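Local atomic coordinates of cyclodipeptide synthetase (Mycobacterium tuberculosis, PDB entry 2X9Q), a protein that makes cyclo(L-tyrosyl-L-tyrosyl), an intermediate of mycocyclosin biosynthesis, from two molecules of tyrosyl-tRNA without using ATP. Residues Ala184-Arg189 / Tyr229-Ala234; Thr188-Lys191 / Asp195-Ala198. All coordinates share one frame; numbering follows the deposited sequence.

Contact 1: residues Ala184-Arg189 / Tyr229-Ala234; sequences ADLLTR and YICAEA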
ATOM      1  N   ALA A 184      -3.656   1.385  16.134  1.00 24.84           N
ATOM      2  CA  ALA A 184      -4.194   2.089  17.313  1.00 26.20           C
ATOM      3  C   ALA A 184      -3.430   3.401  17.566  1.00 27.74           C
ATOM      4  O   ALA A 184      -4.051   4.441  17.829  1.00 26.53           O
ATOM      5  CB  ALA A 184      -4.200   1.173  18.612  1.00 25.83           C
ATOM      6  N   ASP A 185      -2.098   3.351  17.504  1.00 28.08           N
ATOM      7  CA  ASP A 185      -1.286   4.555  17.658  1.00 27.95           C
ATOM      8  C   ASP A 185      -1.695   5.624  16.644  1.00 28.27           C
ATOM      9  O   ASP A 185      -1.795   6.835  16.976  1.00 28.00           O
ATOM     10  CB  ASP A 185       0.187   4.194  17.487  1.00 29.33           C
ATOM     11  CG  ASP A 185       1.086   5.435  17.475  1.00 33.36           C
ATOM     12  OD1 ASP A 185       1.308   5.951  18.577  1.00 35.10           O
ATOM     13  OD2 ASP A 185       1.539   5.927  16.406  1.00 32.56           O
ATOM     14  N   LEU A 186      -1.876   5.210  15.389  1.00 26.02           N
ATOM     15  CA  LEU A 186      -2.234   6.153  14.316  1.00 27.08           C
ATOM     16  C   LEU A 186      -3.574   6.793  14.616  1.00 26.67           C
ATOM     17  O   LEU A 186      -3.741   8.031  14.522  1.00 27.96           O
ATOM     18  CB  LEU A 186      -2.354   5.446  12.973  1.00 23.99           C
ATOM     19  CG  LEU A 186      -2.875   6.302  11.828  1.00 26.58           C
ATOM     20  CD1 LEU A 186      -2.037   7.707  11.565  1.00 23.48           C
ATOM     21  CD2 LEU A 186      -2.920   5.501  10.514  1.00 26.45           C
ATOM     22  N   LEU A 187      -4.545   5.956  14.946  1.00 27.36           N
ATOM     23  CA  LEU A 187      -5.890   6.470  15.334  1.00 27.81           C
ATOM     24  C   LEU A 187      -5.816   7.428  16.541  1.00 27.78           C
ATOM     25  O   LEU A 187      -6.532   8.428  16.597  1.00 26.15           O
ATOM     26  CB  LEU A 187      -6.859   5.308  15.511  1.00 28.21           C
ATOM     27  CG  LEU A 187      -7.769   4.917  14.316  1.00 33.67           C
ATOM     28  CD1 LEU A 187      -7.114   4.773  12.974  1.00 34.46           C
ATOM     29  CD2 LEU A 187      -8.716   3.689  14.629  1.00 35.12           C
ATOM     30  N   THR A 188      -4.977   7.123  17.514  1.00 28.90           N
ATOM     31  CA  THR A 188      -4.896   7.956  18.720  1.00 30.83           C
ATOM     32  C   THR A 188      -4.298   9.314  18.350  1.00 31.22           C
ATOM     33  O   THR A 188      -4.805  10.368  18.775  1.00 31.17           O
ATOM     34  CB  THR A 188      -3.991   7.283  19.754  1.00 31.61           C
ATOM     35  OG1 THR A 188      -4.693   6.149  20.264  1.00 34.82           O
ATOM     36  CG2 THR A 188      -3.652   8.224  20.923  1.00 32.53           C
ATOM     37  N   ARG A 189      -3.221   9.312  17.577  1.00 30.18           N
ATOM     38  CA  ARG A 189      -2.651  10.588  17.117  1.00 31.31           C
ATOM     39  C   ARG A 189      -3.599  11.444  16.299  1.00 32.11           C
ATOM     40  O   ARG A 189      -3.611  12.668  16.469  1.00 33.26           O
ATOM     41  CB  ARG A 189      -1.444  10.344  16.263  1.00 32.02           C
ATOM     42  CG  ARG A 189      -0.270   9.888  16.919  1.00 31.39           C
ATOM     43  CD  ARG A 189       0.637   9.466  15.736  1.00 35.55           C
ATOM     44  NE  ARG A 189       1.829   8.803  16.220  1.00 34.37           N
ATOM     45  CZ  ARG A 189       2.974   9.407  16.536  1.00 35.56           C
ATOM     46  NH1 ARG A 189       3.160  10.745  16.394  1.00 31.46           N
ATOM     47  NH2 ARG A 189       3.948   8.646  16.979  1.00 35.86           N
ATOM     48  N   TYR A 229      -9.811   3.748   5.004  1.00 23.48           N
ATOM     49  CA  TYR A 229      -9.188   2.826   4.046  1.00 25.45           C
ATOM     50  C   TYR A 229      -7.650   3.029   4.122  1.00 25.61           C
ATOM     51  O   TYR A 229      -6.910   2.082   4.305  1.00 25.55           O
ATOM     52  CB  TYR A 229      -9.726   3.191   2.649  1.00 26.69           C
ATOM     53  CG  TYR A 229      -9.256   2.328   1.490  1.00 32.05           C
ATOM     54  CD1 TYR A 229      -7.919   2.395   1.018  1.00 37.25           C
ATOM     55  CD2 TYR A 229     -10.185   1.453   0.814  1.00 38.16           C
ATOM     56  CE1 TYR A 229      -7.482   1.540  -0.112  1.00 39.81           C
ATOM     57  CE2 TYR A 229      -9.768   0.600  -0.300  1.00 40.99           C
ATOM     58  CZ  TYR A 229      -8.413   0.654  -0.748  1.00 42.65           C
ATOM     59  OH  TYR A 229      -8.008  -0.158  -1.812  1.00 48.40           O
ATOM     60  N   ILE A 230      -7.214   4.291   4.140  1.00 25.34           N
ATOM     61  CA  ILE A 230      -5.742   4.644   4.197  1.00 25.65           C
ATOM     62  C   ILE A 230      -5.160   4.296   5.569  1.00 25.72           C
ATOM     63  O   ILE A 230      -4.049   3.730   5.668  1.00 27.37           O
ATOM     64  CB  ILE A 230      -5.603   6.126   3.893  1.00 25.42           C
ATOM     65  CG1 ILE A 230      -5.686   6.322   2.349  1.00 27.80           C
ATOM     66  CG2 ILE A 230      -4.267   6.658   4.413  1.00 31.29           C
ATOM     67  CD1 ILE A 230      -5.966   7.846   2.018  1.00 27.65           C
ATOM     68  N   CYS A 231      -5.914   4.567   6.630  1.00 23.43           N
ATOM     69  CA  CYS A 231      -5.497   4.134   7.959  1.00 24.79           C
ATOM     70  C   CYS A 231      -5.308   2.591   8.101  1.00 24.67           C
ATOM     71  O   CYS A 231      -4.348   2.162   8.745  1.00 23.26           O
ATOM     72  CB  CYS A 231      -6.416   4.680   9.058  1.00 26.11           C
ATOM     73  SG  CYS A 231      -6.190   6.486   9.240  1.00 29.51           S
ATOM     74  N   ALA A 232      -6.186   1.787   7.475  1.00 22.21           N
ATOM     75  CA  ALA A 232      -6.040   0.368   7.445  1.00 22.65           C
ATOM     76  C   ALA A 232      -4.797  -0.176   6.679  1.00 23.09           C
ATOM     77  O   ALA A 232      -4.249  -1.203   7.082  1.00 25.48           O
ATOM     78  CB  ALA A 232      -7.311  -0.301   6.880  1.00 22.83           C
ATOM     79  N   GLU A 233      -4.390   0.451   5.588  1.00 21.41           N
ATOM     80  CA  GLU A 233      -3.139   0.103   4.879  1.00 22.80           C
ATOM     81  C   GLU A 233      -1.908   0.674   5.578  1.00 22.43           C
ATOM     82  O   GLU A 233      -0.790   0.180   5.361  1.00 23.73           O
ATOM     83  CB  GLU A 233      -3.119   0.754   3.487  1.00 21.78           C
ATOM     84  CG  GLU A 233      -4.199   0.114   2.646  1.00 31.90           C
ATOM     85  CD  GLU A 233      -4.259   0.664   1.214  1.00 40.01           C
ATOM     86  OE1 GLU A 233      -3.540   1.687   0.935  1.00 45.92           O
ATOM     87  OE2 GLU A 233      -5.037   0.050   0.428  1.00 38.33           O
ATOM     88  N   ALA A 234      -2.082   1.785   6.291  1.00 21.63           N
ATOM     89  CA  ALA A 234      -0.909   2.550   6.827  1.00 21.43           C
ATOM     90  C   ALA A 234       0.152   1.704   7.626  1.00 20.84           C
ATOM     91  O   ALA A 234       1.329   1.968   7.499  1.00 23.55           O
ATOM     92  CB  ALA A 234      -1.397   3.688   7.750  1.00 19.43           C
TER
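Leu-186 and Cys-231 face each other across two helices; the axes of the two short segments approach to 10.1 Å and run at 138°. Their CA atoms form the nearest backbone pair, and both CB atoms point toward the opposite segment.

The apolar interactions centre on one methyl group. Leu-186 CD2 lies 3.6 Å from Cys-231 SG and also 3.6 Å from Ala-234 CB, so a single branch touches two residues that stand one helical turn apart on 229-234. For Leu-186, chi1 (173°) sets CG toward the other helix, and chi2 then puts CD2 foremost. Cys-231 presents its CB as well as its sulfur: Leu-187, the one solvent-exposed residue of the contact, brings CD1 to 4.0 Å from Cys-231 CB.

The polar interaction stays within 184-189. Arg-189 NE donates to Asp-185 OD2 over 2.9 Å in a nearly straight bond of 173°. The oxygen lies in the guanidinium plane, but NE comes to its syn side tilted out of the carboxylate plane. This i to i+4 salt bridge holds the charged groups together away from the apolar interface.

Next to the contact, Tyr-179 OH is hydrogen-bonded to Ala-232 O, a further, polar tie between helices 177-192 and 220-244. Residues 229-233 are assigned by similarity to substrate binding, and Glu-233 may, by similarity, have a critical role in the mechanism. The contact is thus a roughly antiparallel helix pair in which Cys-231, within that stretch, packs against helix 177-192, in a HUP-type fold related to class I aminoacyl-tRNA synthetases.

Contact 2: residues Thr188-Lys191 / Asp195-Ala198; sequences TRLK and DMRA. Unlike the reference sequence in segment 195-198: Met-196 (reference Leu).
Arg-197 reaches back to the backbone of Leu-190, while Met-196, modelled as selenomethionine and differing from the reference sequence, lies against the side chains of Arg-189 and Leu-190. One makes a polar contact, the other an apolar one.

The Arg-197 chain leaves with CG anti to the backbone N and then bends at chi3 (67°), which brings the guanidinium round to Leu-190 O. Its NH1 donates to Leu-190 O over 2.9 Å, with an N-H...O angle of 165°. The acceptor sits at the guanidinium edge, near its plane, and the donor lies in the carbonyl plane with a C=O...N angle of 158°. This geometry supports a well-directed bond. The aliphatic part follows the same oxygen, with Arg-197 CD 3.4 Å from Leu-190 O.

Leu-190 and Met-196 cross at about a right angle. The selenomethionine chain bends at chi2 and chi3, but its methyl is modelled too close to Leu-190 CD2, so the detailed placement of that group is doubtful. Firmer evidence comes from the selenium of Met-196, which lies 3.8 Å from Arg-189 CB and so meets the aliphatic base of that arginine.

At the start of the second helix, Asp-193 OD1 accepts a hydrogen bond from Met-196 N. The contact joins the C-terminal end of helix 177-192 to the first turn of helix 194-210, near the surface, with Leu-190 also adjoining Cys-231 of helix 220-244.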
ATOM      1  N   THR A 188      -4.977   7.123  17.514  1.00 28.90           N
ATOM      2  CA  THR A 188      -4.896   7.956  18.720  1.00 30.83           C
ATOM      3  C   THR A 188      -4.298   9.314  18.350  1.00 31.22           C
ATOM      4  O   THR A 188      -4.805  10.368  18.775  1.00 31.17           O
ATOM      5  CB  THR A 188      -3.991   7.283  19.754  1.00 31.61           C
ATOM      6  OG1 THR A 188      -4.693   6.149  20.264  1.00 34.82           O
ATOM      7  CG2 THR A 188      -3.652   8.224  20.923  1.00 32.53           C
ATOM      8  N   ARG A 189      -3.221   9.312  17.577  1.00 30.18           N
ATOM      9  CA  ARG A 189      -2.651  10.588  17.117  1.00 31.31           C
ATOM     10  C   ARG A 189      -3.599  11.444  16.299  1.00 32.11           C
ATOM     11  O   ARG A 189      -3.611  12.668  16.469  1.00 33.26           O
ATOM     12  CB  ARG A 189      -1.444  10.344  16.263  1.00 32.02           C
ATOM     13  CG  ARG A 189      -0.270   9.888  16.919  1.00 31.39           C
ATOM     14  CD  ARG A 189       0.637   9.466  15.736  1.00 35.55           C
ATOM     15  NE  ARG A 189       1.829   8.803  16.220  1.00 34.37           N
ATOM     16  CZ  ARG A 189       2.974   9.407  16.536  1.00 35.56           C
ATOM     17  NH1 ARG A 189       3.160  10.745  16.394  1.00 31.46           N
ATOM     18  NH2 ARG A 189       3.948   8.646  16.979  1.00 35.86           N
ATOM     19  N   LEU A 190      -4.355  10.855  15.377  1.00 32.11           N
ATOM     20  CA  LEU A 190      -5.368  11.609  14.683  1.00 33.84           C
ATOM     21  C   LEU A 190      -6.423  12.219  15.654  1.00 37.14           C
ATOM     22  O   LEU A 190      -6.980  13.290  15.349  1.00 36.16           O
ATOM     23  CB  LEU A 190      -6.113  10.771  13.677  1.00 32.69           C
ATOM     24  CG  LEU A 190      -5.234  10.358  12.485  1.00 33.66           C
ATOM     25  CD1 LEU A 190      -5.979   9.236  11.755  1.00 29.77           C
ATOM     26  CD2 LEU A 190      -5.074  11.569  11.612  1.00 32.90           C
ATOM     27  N   LYS A 191      -6.749  11.494  16.735  1.00 36.19           N
ATOM     28  CA  LYS A 191      -7.850  11.908  17.597  1.00 37.68           C
ATOM     29  C   LYS A 191      -7.340  13.042  18.442  1.00 36.77           C
ATOM     30  O   LYS A 191      -7.996  14.051  18.585  1.00 37.90           O
ATOM     31  CB  LYS A 191      -8.305  10.751  18.511  1.00 37.44           C
ATOM     32  CG  LYS A 191      -9.330  11.192  19.561  1.00 42.32           C
ATOM     33  CD  LYS A 191      -9.851   9.999  20.321  1.00 48.12           C
ATOM     34  CE  LYS A 191      -9.849  10.249  21.832  1.00 52.88           C
ATOM     35  NZ  LYS A 191     -10.559   9.096  22.510  1.00 57.09           N
ATOM     36  N   ASP A 195      -3.838  19.303  14.302  1.00 24.55           N
ATOM     37  CA  ASP A 195      -2.992  19.803  13.200  1.00 27.75           C
ATOM     38  C   ASP A 195      -2.534  18.635  12.297  1.00 24.83           C
ATOM     39  O   ASP A 195      -2.589  18.710  11.104  1.00 24.12           O
ATOM     40  CB  ASP A 195      -1.766  20.576  13.712  1.00 27.51           C
ATOM     41  CG  ASP A 195      -2.173  21.767  14.651  1.00 36.34           C
ATOM     42  OD1 ASP A 195      -3.120  22.478  14.324  1.00 38.60           O
ATOM     43  OD2 ASP A 195      -1.532  21.955  15.691  1.00 44.95           O
HETATM   44  N   MSE A 196      -2.115  17.565  12.921  1.00 25.30           N
HETATM   45  CA  MSE A 196      -1.763  16.350  12.184  1.00 25.90           C
HETATM   46  C   MSE A 196      -2.946  15.806  11.430  1.00 24.19           C
HETATM   47  O   MSE A 196      -2.860  15.484  10.226  1.00 24.67           O
HETATM   48  CB  MSE A 196      -1.181  15.283  13.149  1.00 26.01           C
HETATM   49  CG  MSE A 196      -0.401  14.218  12.391  1.00 32.36           C
HETATM   50 SE   MSE A 196      -0.770  12.494  13.183  1.00 54.48          SE
HETATM   51  CE  MSE A 196      -2.503  12.858  12.520  1.00 12.25           C
ATOM     52  N   ARG A 197      -4.087  15.720  12.106  1.00 23.59           N
ATOM     53  CA  ARG A 197      -5.295  15.346  11.400  1.00 23.51           C
ATOM     54  C   ARG A 197      -5.629  16.230  10.187  1.00 22.25           C
ATOM     55  O   ARG A 197      -6.121  15.740   9.127  1.00 22.28           O
ATOM     56  CB  ARG A 197      -6.489  15.348  12.395  1.00 23.91           C
ATOM     57  CG  ARG A 197      -7.805  14.830  11.769  1.00 31.99           C
ATOM     58  CD  ARG A 197      -8.916  14.593  12.883  1.00 40.63           C
ATOM     59  NE  ARG A 197      -9.317  15.899  13.454  1.00 47.60           N
ATOM     60  CZ  ARG A 197      -9.127  16.380  14.701  1.00 44.02           C
ATOM     61  NH1 ARG A 197      -8.488  15.713  15.731  1.00 34.85           N
ATOM     62  NH2 ARG A 197      -9.585  17.602  14.887  1.00 39.68           N
ATOM     63  N   ALA A 198      -5.479  17.548  10.358  1.00 20.52           N
ATOM     64  CA  ALA A 198      -5.813  18.481   9.201  1.00 20.59           C
ATOM     65  C   ALA A 198      -4.888  18.234   7.990  1.00 19.76           C
ATOM     66  O   ALA A 198      -5.334  18.206   6.833  1.00 20.00           O
ATOM     67  CB  ALA A 198      -5.666  19.971   9.707  1.00 20.53           C
TER

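Along the chain, helix 177-192 comes first and supplies one side of both contacts, which share Thr-188 and Arg-189. Contact 2 closes the short loop, with just three residues between its segments, where the chain turns into helix 194-210. Contact 1 closes a longer loop of 39 intervening residues, of which 212-216 are not modelled, spanning helix 194-210 and the start of helix 220-244. The two loops thus share their start, and contact 2 ends inside the longer one. Their centres are 10 Å apart, and the two meet directly where Cys-231 SG packs 3.7 Å from Leu-190 CD1. Together they tie three consecutive helices, 177-192, 194-210 and 220-244, into one helical group.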